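PDB 6XCQ: EreC from Klebsiella pneumoniae, which probably hydrolyses the macrolactone ester of erythromycin and related macrolide antibiotics, thereby giving the bacterium resistance to them. Local coordinates for residues Gly96-Ala101 with Leu303-Asn308; Ile155-Thr160 with Ser279-Tyr284; Arg61-Gly66 with Arg339-Thr344; Asp91-Gly96 with Pro297-Ile302; Lys312-Phe317 with Met326-Ala331. The protein carries 1 engineered substitution. All coordinates share one frame; numbering follows the deposited sequence. Where two conformers were deposited one is given.

Interaction 1. Residues Gly96-Ala101 with Leu303-Asn308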
# COMPACT_ATOMS: atom_id res chain seq x y z
N GLY A 96 3.78 -5.57 4.58
CA GLY A 96 2.54 -5.42 3.84
C GLY A 96 2.74 -4.48 2.66
O GLY A 96 3.41 -3.46 2.79
N LEU A 97 2.14 -4.83 1.53
CA LEU A 97 2.28 -4.06 0.30
C LEU A 97 0.91 -3.68 -0.25
O LEU A 97 -0.09 -4.37 -0.03
CB LEU A 97 3.03 -4.87 -0.78
CG LEU A 97 4.30 -5.61 -0.34
CD1 LEU A 97 4.71 -6.60 -1.40
CD2 LEU A 97 5.43 -4.60 -0.11
N GLU A 98 0.90 -2.60 -1.03
CA GLU A 98 -0.28 -2.22 -1.82
C GLU A 98 -0.43 -3.14 -3.03
O GLU A 98 -0.27 -2.75 -4.19
CB GLU A 98 -0.18 -0.76 -2.26
CG GLU A 98 -0.14 0.26 -1.14
CD GLU A 98 -0.11 1.69 -1.69
OE1 GLU A 98 0.96 2.35 -1.67
OE2 GLU A 98 -1.16 2.14 -2.18
N CYS A 99 -0.76 -4.40 -2.76
CA CYS A 99 -1.23 -5.30 -3.79
C CYS A 99 -2.22 -6.25 -3.14
O CYS A 99 -2.35 -6.29 -1.91
CB CYS A 99 -0.11 -6.12 -4.44
SG CYS A 99 0.77 -7.15 -3.26
N GLY A 100 -2.91 -7.03 -3.96
CA GLY A 100 -3.88 -7.98 -3.45
C GLY A 100 -3.22 -9.19 -2.82
O GLY A 100 -2.03 -9.44 -2.99
N ALA A 101 -4.03 -9.94 -2.06
CA ALA A 101 -3.56 -11.14 -1.37
C ALA A 101 -2.98 -12.16 -2.34
O ALA A 101 -1.97 -12.80 -2.06
CB ALA A 101 -4.70 -11.78 -0.57
N LEU A 303 4.39 -1.66 6.99
CA LEU A 303 3.49 -1.35 5.86
C LEU A 303 4.22 -0.43 4.89
O LEU A 303 4.66 0.65 5.28
CB LEU A 303 2.20 -0.69 6.34
CG LEU A 303 1.37 -1.43 7.38
CD1 LEU A 303 0.09 -0.63 7.69
CD2 LEU A 303 1.06 -2.84 6.86
N LEU A 304 4.34 -0.86 3.63
CA LEU A 304 5.00 -0.06 2.59
C LEU A 304 3.89 0.56 1.76
O LEU A 304 3.35 -0.06 0.84
CB LEU A 304 5.93 -0.94 1.75
CG LEU A 304 7.10 -1.66 2.44
CD1 LEU A 304 8.05 -2.30 1.40
CD2 LEU A 304 7.87 -0.71 3.36
N ALA A 305 3.50 1.78 2.10
CA ALA A 305 2.44 2.45 1.37
C ALA A 305 2.79 3.92 1.22
O ALA A 305 3.78 4.40 1.78
CB ALA A 305 1.08 2.25 2.07
N HIS A 306 1.98 4.64 0.46
CA HIS A 306 2.24 6.06 0.22
C HIS A 306 2.05 6.85 1.53
O HIS A 306 1.29 6.43 2.41
CB HIS A 306 1.29 6.58 -0.86
CG HIS A 306 1.73 7.86 -1.51
ND1 HIS A 306 1.48 9.09 -0.95
CD2 HIS A 306 2.38 8.10 -2.68
CE1 HIS A 306 1.96 10.04 -1.75
NE2 HIS A 306 2.50 9.47 -2.80
N ASN A 307 2.77 7.98 1.66
CA ASN A 307 2.51 8.93 2.75
C ASN A 307 1.02 9.19 2.91
O ASN A 307 0.50 9.20 4.04
CB ASN A 307 3.20 10.28 2.49
CG ASN A 307 4.71 10.26 2.72
OD1 ASN A 307 5.30 9.22 3.03
ND2 ASN A 307 5.34 11.42 2.56
N ASN A 308 0.32 9.43 1.80
CA ASN A 308 -1.10 9.73 1.85
C ASN A 308 -1.93 8.58 2.42
O ASN A 308 -3.03 8.82 2.93
CB ASN A 308 -1.63 10.09 0.46
CG ASN A 308 -1.01 11.36 -0.10
OD1 ASN A 308 -0.16 11.98 0.52
ND2 ASN A 308 -1.42 11.73 -1.30
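Gly-96 and Leu-303 pair in neighbouring parallel strands with their CA atoms 4.6 Å apart, and the chains then spread until Glu-98 CA and Ala-305 CA are separated by 6.3 Å. At the close end the N-H of Leu-304 points almost straight at Gly-96 O, N to O 2.9 Å. Leu-97 and Leu-304 leave the sheet on the same face and lie side by side, pointing the same way, and Leu-97 CD2 meets Leu-304 CD1 at 3.8 Å. Leu-303 points to the other face, where Gly-96 has no side chain and CD2 of the leucine rests 4.2 Å from Gly-96 CA. The two strands are neighbours in the parallel part of the mixed sheet, between strands 62-65 and 151-154, and the splaying takes place at their carboxyl ends, the edge on which alpha/beta enzymes commonly build their active sites. The hydroxyl of Tyr-132 fills in here, hydrogen-bonded to both Glu-98 N and Leu-304 O. Glu-98, the centre of an inverse gamma turn, sends its extended side chain across the gap: CG runs past Ala-305 CB, OE1 lies 3.4 Å from Ala-305 CA, and the same oxygen takes a weak, bent bond from His-306 N (N-H...O 132°). OE2 makes a salt bridge with Arg-281. His-306 is the N-cap of helix 307-310. Its ND1 accepts from Asn-308 N at 3.0 Å, the donor lying in the ring plane, while NE2 bonds to Gln-409, and these two bonds fix the rotation of the imidazole.

Interaction 2. Residues Ile155-Thr160 with Ser279-Tyr284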
# COMPACT_ATOMS: atom_id res chain seq x y z
N ILE A 155 -2.03 -6.08 1.44
CA ILE A 155 -3.07 -5.49 2.27
C ILE A 155 -4.13 -4.80 1.44
O ILE A 155 -5.06 -4.19 2.01
CB ILE A 155 -2.48 -4.50 3.30
CG1 ILE A 155 -1.89 -3.28 2.59
CG2 ILE A 155 -1.44 -5.17 4.19
CD1 ILE A 155 -1.48 -2.17 3.53
N ASP A 156 -4.04 -4.87 0.12
CA ASP A 156 -4.83 -4.04 -0.77
C ASP A 156 -5.82 -4.89 -1.55
O ASP A 156 -5.80 -6.12 -1.50
CB ASP A 156 -3.92 -3.31 -1.76
CG ASP A 156 -4.50 -2.00 -2.27
OD1 ASP A 156 -5.70 -1.70 -2.05
OD2 ASP A 156 -3.72 -1.25 -2.90
N LEU A 157 -6.68 -4.21 -2.30
CA LEU A 157 -7.33 -4.82 -3.46
C LEU A 157 -6.27 -5.23 -4.47
O LEU A 157 -5.13 -4.77 -4.37
CB LEU A 157 -8.30 -3.82 -4.09
CG LEU A 157 -9.26 -3.19 -3.09
CD1 LEU A 157 -9.99 -2.03 -3.73
CD2 LEU A 157 -10.25 -4.25 -2.60
N PRO A 158 -6.59 -6.08 -5.46
CA PRO A 158 -5.66 -6.22 -6.59
C PRO A 158 -5.34 -4.84 -7.14
O PRO A 158 -6.25 -4.06 -7.47
CB PRO A 158 -6.45 -7.09 -7.59
CG PRO A 158 -7.86 -6.95 -7.18
CD PRO A 158 -7.82 -6.86 -5.68
N ASN A 159 -4.05 -4.48 -7.20
CA ASN A 159 -3.76 -3.11 -7.63
C ASN A 159 -4.06 -2.89 -9.11
O ASN A 159 -3.89 -1.78 -9.62
CB ASN A 159 -2.31 -2.74 -7.29
CG ASN A 159 -1.28 -3.67 -7.89
OD1 ASN A 159 -1.46 -4.21 -8.98
ND2 ASN A 159 -0.16 -3.84 -7.19
N THR A 160 -4.54 -3.94 -9.79
CA THR A 160 -5.13 -3.85 -11.12
C THR A 160 -6.62 -3.56 -11.09
O THR A 160 -7.18 -3.24 -12.14
CB THR A 160 -4.93 -5.17 -11.87
OG1 THR A 160 -5.49 -6.22 -11.07
CG2 THR A 160 -3.46 -5.46 -12.12
N SER A 279 -12.13 7.36 0.37
CA SER A 279 -11.75 6.66 1.59
C SER A 279 -12.04 5.16 1.54
O SER A 279 -11.57 4.43 2.41
CB SER A 279 -12.51 7.24 2.80
OG SER A 279 -12.58 8.65 2.75
N VAL A 280 -12.78 4.69 0.54
CA VAL A 280 -13.30 3.33 0.61
C VAL A 280 -12.18 2.31 0.45
O VAL A 280 -12.08 1.35 1.23
CB VAL A 280 -14.41 3.13 -0.44
CG1 VAL A 280 -14.65 1.65 -0.68
CG2 VAL A 280 -15.70 3.79 0.03
N ARG A 281 -11.32 2.49 -0.55
CA ARG A 281 -10.18 1.58 -0.69
C ARG A 281 -9.28 1.61 0.54
O ARG A 281 -8.83 0.56 1.02
CB ARG A 281 -9.37 1.91 -1.94
CG ARG A 281 -8.13 1.05 -2.07
CD ARG A 281 -7.24 1.44 -3.22
NE ARG A 281 -5.84 1.13 -2.91
CZ ARG A 281 -4.92 2.03 -2.55
NH1 ARG A 281 -5.23 3.32 -2.47
NH2 ARG A 281 -3.68 1.62 -2.30
N ASP A 282 -8.98 2.80 1.08
CA ASP A 282 -8.10 2.84 2.25
C ASP A 282 -8.73 2.19 3.47
O ASP A 282 -8.02 1.70 4.35
CB ASP A 282 -7.70 4.26 2.64
CG ASP A 282 -6.48 4.77 1.88
OD1 ASP A 282 -6.46 4.65 0.63
OD2 ASP A 282 -5.51 5.20 2.54
N SER A 283 -10.06 2.21 3.58
CA SER A 283 -10.64 1.54 4.74
C SER A 283 -10.59 0.02 4.57
O SER A 283 -10.47 -0.70 5.56
CB SER A 283 -12.08 2.01 4.99
OG SER A 283 -12.99 1.53 4.01
N TYR A 284 -10.68 -0.47 3.33
CA TYR A 284 -10.40 -1.88 3.08
C TYR A 284 -9.02 -2.27 3.58
O TYR A 284 -8.87 -3.22 4.36
CB TYR A 284 -10.53 -2.19 1.59
CG TYR A 284 -10.18 -3.62 1.28
CD1 TYR A 284 -11.11 -4.63 1.46
CD2 TYR A 284 -8.90 -3.96 0.84
CE1 TYR A 284 -10.80 -5.95 1.20
CE2 TYR A 284 -8.58 -5.28 0.57
CZ TYR A 284 -9.53 -6.27 0.75
OH TYR A 284 -9.24 -7.58 0.50
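Ile-155 O approaches Tyr-284 CE2 to 4.0 Å where the loop after strand 151-154 meets the start of helix 279-295. Next along the loop, Asp-156 turns its carboxylate to the helix with CG anti to the backbone N (chi1 -153°), and Arg-281 grips it side-on. NE donates to OD1 at 3.0 Å through the syn lone pair; NH2 of Arg-281 reaches OD2 of Asp-156 at 2.9 Å from above the carboxylate plane. The two flat groups are accordingly twisted, 45° apart, although OD2 stays in the guanidinium plane. The carbonyl carbon of Asp-156 meets the edge of the tyrosine ring, 3.5 Å from Tyr-284 CE2. Leu-157 then splits its branches: CD1 rests against Arg-281 CG at 4.0 Å, while CD2 sits over the face of the Tyr-284 ring, 3.7 Å from its centroid and 12° off the normal, a CH-pi contact. Its backbone N also bonds weakly to Asp-156 OD1. Helix 244-267 packs on both Leu-157 and Tyr-284. Because Arg-281 NH2 also makes a salt bridge with Glu-98, one guanidinium bridges two buried carboxylates, which would partly offset their charge and tie the loop and Glu-98 to the same helix.

Interaction 3. Residues Arg61-Gly66 with Arg339-Thr344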
# COMPACT_ATOMS: atom_id res chain seq x y z
N ARG A 61 3.22 -2.54 16.90
CA ARG A 61 3.10 -3.74 16.09
C ARG A 61 2.86 -3.45 14.61
O ARG A 61 2.99 -4.37 13.79
CB ARG A 61 1.96 -4.63 16.62
CG ARG A 61 2.20 -5.18 18.01
CD ARG A 61 1.14 -6.22 18.33
NE ARG A 61 1.10 -7.25 17.30
CZ ARG A 61 0.10 -8.11 17.13
NH1 ARG A 61 -0.96 -8.06 17.92
NH2 ARG A 61 0.16 -8.99 16.15
N ILE A 62 2.54 -2.21 14.26
CA ILE A 62 2.35 -1.79 12.87
C ILE A 62 3.16 -0.51 12.66
O ILE A 62 2.86 0.50 13.30
CB ILE A 62 0.87 -1.54 12.54
CG1 ILE A 62 0.01 -2.75 12.89
CG2 ILE A 62 0.70 -1.20 11.07
CD1 ILE A 62 -1.35 -2.38 13.34
N VAL A 63 4.16 -0.56 11.79
CA VAL A 63 4.94 0.63 11.45
C VAL A 63 4.86 0.83 9.94
O VAL A 63 5.24 -0.06 9.16
CB VAL A 63 6.41 0.52 11.91
CG1 VAL A 63 7.20 1.72 11.39
CG2 VAL A 63 6.48 0.49 13.43
N GLY A 64 4.38 2.00 9.52
CA GLY A 64 4.33 2.33 8.11
C GLY A 64 5.57 3.11 7.71
O GLY A 64 5.96 4.06 8.38
N LEU A 65 6.20 2.68 6.60
CA LEU A 65 7.30 3.39 5.96
C LEU A 65 6.75 3.98 4.66
O LEU A 65 6.39 3.24 3.74
CB LEU A 65 8.49 2.47 5.68
CG LEU A 65 9.11 1.69 6.85
CD1 LEU A 65 10.17 0.73 6.34
CD2 LEU A 65 9.72 2.63 7.89
N GLY A 66 6.65 5.30 4.61
CA GLY A 66 5.98 5.98 3.52
C GLY A 66 6.85 6.18 2.30
O GLY A 66 7.93 5.61 2.13
N ARG A 339 2.31 3.11 14.12
CA ARG A 339 3.19 4.26 13.91
C ARG A 339 3.36 4.49 12.41
O ARG A 339 3.39 3.54 11.63
CB ARG A 339 4.58 4.04 14.54
CG ARG A 339 4.56 3.56 16.00
CD ARG A 339 4.16 4.64 17.01
NE ARG A 339 4.29 4.09 18.36
CZ ARG A 339 3.30 3.56 19.08
NH1 ARG A 339 2.05 3.55 18.61
NH2 ARG A 339 3.54 3.05 20.28
N ALA A 340 3.47 5.77 12.01
CA ALA A 340 3.57 6.16 10.61
C ALA A 340 4.79 7.04 10.40
O ALA A 340 4.91 8.10 11.01
CB ALA A 340 2.31 6.91 10.15
N ILE A 341 5.69 6.62 9.51
CA ILE A 341 6.87 7.40 9.18
C ILE A 341 6.72 7.89 7.74
O ILE A 341 6.73 7.08 6.79
CB ILE A 341 8.16 6.59 9.37
CG1 ILE A 341 8.15 5.91 10.75
CG2 ILE A 341 9.38 7.50 9.20
CD1 ILE A 341 9.39 5.11 11.08
N ALA A 342 6.52 9.19 7.57
CA ALA A 342 6.48 9.79 6.24
C ALA A 342 7.89 9.94 5.68
O ALA A 342 8.85 10.15 6.42
CB ALA A 342 5.81 11.15 6.28
N PHE A 343 8.01 9.82 4.35
CA PHE A 343 9.26 10.06 3.63
C PHE A 343 9.05 11.26 2.72
O PHE A 343 8.09 11.28 1.95
CB PHE A 343 9.67 8.88 2.74
CG PHE A 343 10.20 7.69 3.46
CD1 PHE A 343 9.84 7.40 4.77
CD2 PHE A 343 11.02 6.79 2.78
CE1 PHE A 343 10.31 6.25 5.41
CE2 PHE A 343 11.51 5.65 3.42
CZ PHE A 343 11.15 5.39 4.73
N THR A 344 9.96 12.24 2.77
CA THR A 344 9.89 13.34 1.83
C THR A 344 11.31 13.64 1.32
O THR A 344 12.24 12.88 1.56
CB THR A 344 9.18 14.55 2.44
OG1 THR A 344 8.93 15.51 1.41
CG2 THR A 344 10.02 15.18 3.56
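Four backbone hydrogen bonds join segment 61-66 to segment 339-344 of strand 338-345. Arg-339 N donates to Ile-62 O, Gly-64 N to Arg-339 O, Ile-341 N to Gly-64 O, and Gly-66 N to Ile-341 O, each with N and O 2.8 Å apart. The segment axes approach to 4.6 Å and run 11° from parallel. On one face of the ladder Ile-341 CD1 lodges between two neighbours, 4.0 Å from Val-63 CG1 and 4.1 Å from Leu-65 CD2. Past the end of strand 62-65, Phe-343 lays its ring beneath the carbonyl of Gly-66, whose oxygen stands 3.3 Å above the ring plane, offset toward the rim; the ring's CZ touches Leu-65 CB at 4.1 Å. Of the Arg-339 side chain, CB comes near Val-63 CG2. A bend at chi2 (-73°) carries its guanidinium away, to Leu-56 O through NE and to Glu-336 O through NH1. In the next shell Arg-79 donates weakly to Leu-65 O and Gly-66 O, and Phe-75, Ala-78 and Leu-82 pack around Phe-343. Helix 73-90 thus packs over Phe-343, while within the sheet strand 301-304 flanks strand 62-65 and strand 423-427 flanks strand 338-345.

Interaction 4. Residues Asp91-Gly96 with Pro297-Ile302; sequences DFNAIG and PDVKII
Lys-300 lies across Phe-92 at about a right angle. Its CB sits over the ring face, 3.8 Å from the centroid, in a CH-pi contact. Beyond CG, CD comes to 4.0 Å from Asp-91 O; a turn at chi3 (67°) then folds the chain back, placing CE 3.7 Å from Phe-92 CE1 before NZ ends on His-90 O at the close of helix 73-90. Asn-93 holds the lysine's backbone. Its chi1 of 51° sets CG between the backbone N and the carbonyl carbon, so that OD1 accepts from Lys-300 N at 2.9 Å and ND2 gives a hydrogen to Asp-298 O at 3.0 Å. Lys-300 O in turn takes both Asn-93 N and Ala-94 N. Regular parallel pairing follows: Ile-302 N donates to Ala-94 O and Gly-96 N to Ile-302 O, 2.8 Å each, while Ile-302 CG1 packs on Phe-92 CD2 at 3.7 Å. The contact covers the entry of two parallel strands, each coming after a long helix. Strand 62-65, helix 73-90 and strand 94-97 form a beta-alpha-beta crossover with strand 301-304 inserted between its strands, as in an alpha/beta fold.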
# COMPACT_ATOMS: atom_id res chain seq x y z
N ASP A 91 12.66 -6.81 15.68
CA ASP A 91 12.07 -8.13 15.42
C ASP A 91 10.77 -8.06 14.61
O ASP A 91 9.88 -8.91 14.79
CB ASP A 91 11.83 -8.88 16.73
CG ASP A 91 13.01 -9.72 17.14
OD1 ASP A 91 13.33 -10.69 16.42
OD2 ASP A 91 13.63 -9.39 18.17
N PHE A 92 10.63 -7.08 13.72
CA PHE A 92 9.50 -7.11 12.80
C PHE A 92 9.64 -8.30 11.86
O PHE A 92 10.75 -8.68 11.48
CB PHE A 92 9.40 -5.79 12.04
CG PHE A 92 8.64 -4.76 12.81
CD1 PHE A 92 9.19 -4.20 13.95
CD2 PHE A 92 7.35 -4.43 12.45
CE1 PHE A 92 8.47 -3.27 14.70
CE2 PHE A 92 6.63 -3.51 13.20
CZ PHE A 92 7.19 -2.93 14.31
N ASN A 93 8.51 -8.91 11.51
CA ASN A 93 8.51 -10.22 10.85
C ASN A 93 7.55 -10.31 9.68
O ASN A 93 7.40 -11.39 9.10
CB ASN A 93 8.18 -11.31 11.87
CG ASN A 93 6.94 -11.00 12.65
OD1 ASN A 93 5.97 -10.46 12.12
ND2 ASN A 93 6.95 -11.34 13.94
N ALA A 94 6.90 -9.21 9.29
CA ALA A 94 6.03 -9.21 8.13
C ALA A 94 6.13 -7.86 7.43
O ALA A 94 6.45 -6.85 8.05
CB ALA A 94 4.58 -9.52 8.53
N ILE A 95 5.86 -7.87 6.12
CA ILE A 95 5.82 -6.67 5.30
C ILE A 95 4.51 -6.67 4.52
O ILE A 95 4.18 -7.66 3.86
CB ILE A 95 7.01 -6.60 4.32
CG1 ILE A 95 8.33 -6.50 5.11
CG2 ILE A 95 6.86 -5.41 3.37
CD1 ILE A 95 9.52 -6.21 4.24
N GLY A 96 3.78 -5.57 4.58
CA GLY A 96 2.54 -5.42 3.84
C GLY A 96 2.74 -4.48 2.66
O GLY A 96 3.41 -3.46 2.79
N PRO A 297 -1.23 -12.87 16.86
CA PRO A 297 -0.75 -11.90 17.87
C PRO A 297 0.75 -11.71 17.88
O PRO A 297 1.21 -10.72 18.47
CB PRO A 297 -1.24 -12.50 19.20
CG PRO A 297 -2.27 -13.54 18.81
CD PRO A 297 -1.82 -14.06 17.49
N ASP A 298 1.52 -12.60 17.28
CA ASP A 298 2.97 -12.41 17.22
C ASP A 298 3.43 -11.58 16.03
O ASP A 298 4.63 -11.33 15.91
CB ASP A 298 3.68 -13.76 17.19
CG ASP A 298 3.96 -14.30 18.58
OD1 ASP A 298 3.25 -13.89 19.53
OD2 ASP A 298 4.90 -15.11 18.72
N VAL A 299 2.52 -11.15 15.15
CA VAL A 299 2.95 -10.44 13.94
C VAL A 299 3.36 -9.02 14.29
O VAL A 299 2.70 -8.34 15.09
CB VAL A 299 1.86 -10.45 12.86
CG1 VAL A 299 2.18 -9.44 11.80
CG2 VAL A 299 1.76 -11.81 12.22
N LYS A 300 4.46 -8.57 13.71
CA LYS A 300 4.83 -7.16 13.73
C LYS A 300 5.12 -6.77 12.28
O LYS A 300 6.08 -7.24 11.68
CB LYS A 300 6.04 -6.93 14.64
CG LYS A 300 5.73 -7.28 16.11
CD LYS A 300 6.99 -7.25 16.98
CE LYS A 300 7.54 -5.86 17.10
NZ LYS A 300 8.57 -5.75 18.16
N ILE A 301 4.25 -5.95 11.70
CA ILE A 301 4.20 -5.76 10.26
C ILE A 301 4.72 -4.36 9.90
O ILE A 301 4.44 -3.37 10.59
CB ILE A 301 2.78 -6.01 9.71
CG1 ILE A 301 2.79 -5.96 8.18
CG2 ILE A 301 1.77 -5.06 10.33
CD1 ILE A 301 1.58 -6.63 7.55
N ILE A 302 5.50 -4.30 8.82
CA ILE A 302 5.97 -3.05 8.23
C ILE A 302 5.10 -2.78 7.01
O ILE A 302 5.05 -3.61 6.10
CB ILE A 302 7.45 -3.16 7.83
CG1 ILE A 302 8.31 -3.68 8.99
CG2 ILE A 302 7.98 -1.84 7.28
CD1 ILE A 302 9.75 -4.08 8.52

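Interaction 5. Residues Lys312-Phe317 with Met326-Ala331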
# COMPACT_ATOMS: atom_id res chain seq x y z
N LYS A 312 -2.29 9.79 9.48
CA LYS A 312 -3.30 9.45 10.48
C LYS A 312 -4.41 10.49 10.60
O LYS A 312 -5.32 10.31 11.41
CB LYS A 312 -2.63 9.23 11.85
CG LYS A 312 -1.54 8.14 11.81
CD LYS A 312 -0.97 7.80 13.19
CE LYS A 312 -0.11 8.90 13.76
NZ LYS A 312 0.64 8.42 14.98
N THR A 313 -4.36 11.55 9.80
CA THR A 313 -5.37 12.61 9.79
C THR A 313 -5.94 12.71 8.38
O THR A 313 -5.33 12.18 7.44
CB THR A 313 -4.74 13.93 10.21
OG1 THR A 313 -3.71 14.26 9.27
CG2 THR A 313 -4.17 13.84 11.64
N PRO A 314 -7.07 13.40 8.18
CA PRO A 314 -7.66 13.46 6.84
C PRO A 314 -6.73 14.08 5.81
O PRO A 314 -6.01 15.06 6.08
CB PRO A 314 -8.92 14.31 7.04
CG PRO A 314 -9.30 14.05 8.45
CD PRO A 314 -8.00 13.96 9.19
N VAL A 315 -6.77 13.52 4.60
CA VAL A 315 -5.90 13.87 3.50
C VAL A 315 -6.69 14.71 2.50
O VAL A 315 -7.77 14.30 2.06
CB VAL A 315 -5.34 12.61 2.81
CG1 VAL A 315 -4.50 12.98 1.59
CG2 VAL A 315 -4.53 11.76 3.81
N SER A 316 -6.17 15.88 2.17
CA SER A 316 -6.69 16.66 1.05
C SER A 316 -5.63 16.68 -0.05
O SER A 316 -4.54 17.22 0.16
CB SER A 316 -7.05 18.09 1.45
OG SER A 316 -7.35 18.83 0.28
N PHE A 317 -5.97 16.11 -1.20
CA PHE A 317 -4.99 15.95 -2.27
C PHE A 317 -5.70 15.79 -3.61
O PHE A 317 -6.75 15.14 -3.69
CB PHE A 317 -4.10 14.74 -1.99
CG PHE A 317 -3.01 14.52 -3.00
CD1 PHE A 317 -1.82 15.21 -2.90
CD2 PHE A 317 -3.18 13.61 -4.02
CE1 PHE A 317 -0.81 15.00 -3.83
CE2 PHE A 317 -2.18 13.39 -4.95
CZ PHE A 317 -1.00 14.09 -4.85
N MET A 326 -6.02 5.17 5.33
CA MET A 326 -5.84 3.94 6.10
C MET A 326 -5.27 4.22 7.49
O MET A 326 -5.76 3.68 8.49
CB MET A 326 -4.94 2.98 5.32
CG MET A 326 -4.52 1.75 6.12
SD MET A 326 -3.17 0.82 5.35
CE MET A 326 -1.80 1.97 5.49
N GLY A 327 -4.24 5.07 7.57
CA GLY A 327 -3.62 5.32 8.87
C GLY A 327 -4.55 5.89 9.92
O GLY A 327 -4.37 5.65 11.11
N GLN A 328 -5.56 6.67 9.50
CA GLN A 328 -6.48 7.25 10.47
C GLN A 328 -7.35 6.17 11.10
O GLN A 328 -7.67 6.25 12.29
CB GLN A 328 -7.35 8.34 9.82
CG GLN A 328 -8.27 9.09 10.81
CD GLN A 328 -8.95 10.34 10.23
OE1 GLN A 328 -8.76 10.68 9.06
NE2 GLN A 328 -9.75 11.02 11.05
N HIS A 329 -7.72 5.14 10.32
CA HIS A 329 -8.39 3.98 10.90
C HIS A 329 -7.47 3.26 11.87
O HIS A 329 -7.86 2.96 13.01
CB HIS A 329 -8.85 3.01 9.80
CG HIS A 329 -9.91 3.54 8.88
ND1 HIS A 329 -11.25 3.35 9.11
CD2 HIS A 329 -9.81 4.24 7.73
CE1 HIS A 329 -11.94 3.90 8.12
NE2 HIS A 329 -11.09 4.45 7.27
N LEU A 330 -6.25 2.95 11.44
CA LEU A 330 -5.32 2.20 12.28
C LEU A 330 -4.96 2.96 13.55
O LEU A 330 -4.75 2.34 14.60
CB LEU A 330 -4.06 1.88 11.49
CG LEU A 330 -4.26 0.92 10.32
CD1 LEU A 330 -2.91 0.72 9.60
CD2 LEU A 330 -4.86 -0.41 10.82
N ALA A 331 -4.87 4.28 13.48
CA ALA A 331 -4.62 5.07 14.69
C ALA A 331 -5.74 4.94 15.72
O ALA A 331 -5.54 5.33 16.87
CB ALA A 331 -4.42 6.54 14.35
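Gln-328 holds CG anti to its own N (chi1 -175°) and stays extended beyond it, which carries its CB and CG past Lys-312 O and its amide to Pro-314, while Lys-312 bends at chi3 (-71°) and leads its ammonium away from the helix. The backbones are close here, Lys-312 CA and Gln-328 CA being 3.9 Å apart. Lys-312 O faces the base of the glutamine: CB and CG of Gln-328 each lie 3.2 Å from that oxygen, and Gln-328 CA adds a bent CA-H...O contact with it (126° at the hydrogen). Further out, Gln-328 OE1 rests against the proline ring, 3.4 Å from Pro-314 CD. It also comes near Pro-314 N, which has no hydrogen to give, and the meeting is one of van der Waals packing. The Lys-312 side chain itself passes Gly-327 O, with CG at 3.8 Å, and its CD meets Ala-331 CB at 3.9 Å, four residues on from Gly-327. Gly-327 has no side chain to intervene, and Lys-312 CA approaches its carbonyl carbon to 3.8 Å. The polar ends have partners farther off: Lys-312 NZ makes a salt bridge with Asp-422, and Thr-313 OG1 bonds to Thr-415. Asp-282 of helix 279-295 accepts from Met-326 N, at the start of the short helix. Helix 326-330 folds back on Lys-312 to Pro-314, which lead into the antiparallel pair 315-317 and 320-323, so that a beta hairpin followed by a short helix forms part of the connection, along the chain, from strand 301-304 to strand 338-345.

Overall arrangement
From the N terminus, 61-66 opens the widest loop, which interaction 3 closes only at 339-344, and every other contact is nested inside it. Segments 91-96 and 96-101, which share Gly-96, pair in turn with 297-302 and 303-308; interactions 4 and 1 therefore cross along the chain and extend one strand pairing from its entry to its exit. Interaction 2 closes a mostly helical loop nested within both, tying helix 279-295 to the loop that follows strand 151-154, and the Glu-98 to Arg-281 salt bridge joins it to interaction 1. Interaction 5 follows in series, a short local loop. Together, strands 94-97, 301-304, 62-65 and 338-345 become consecutive members of one sheet.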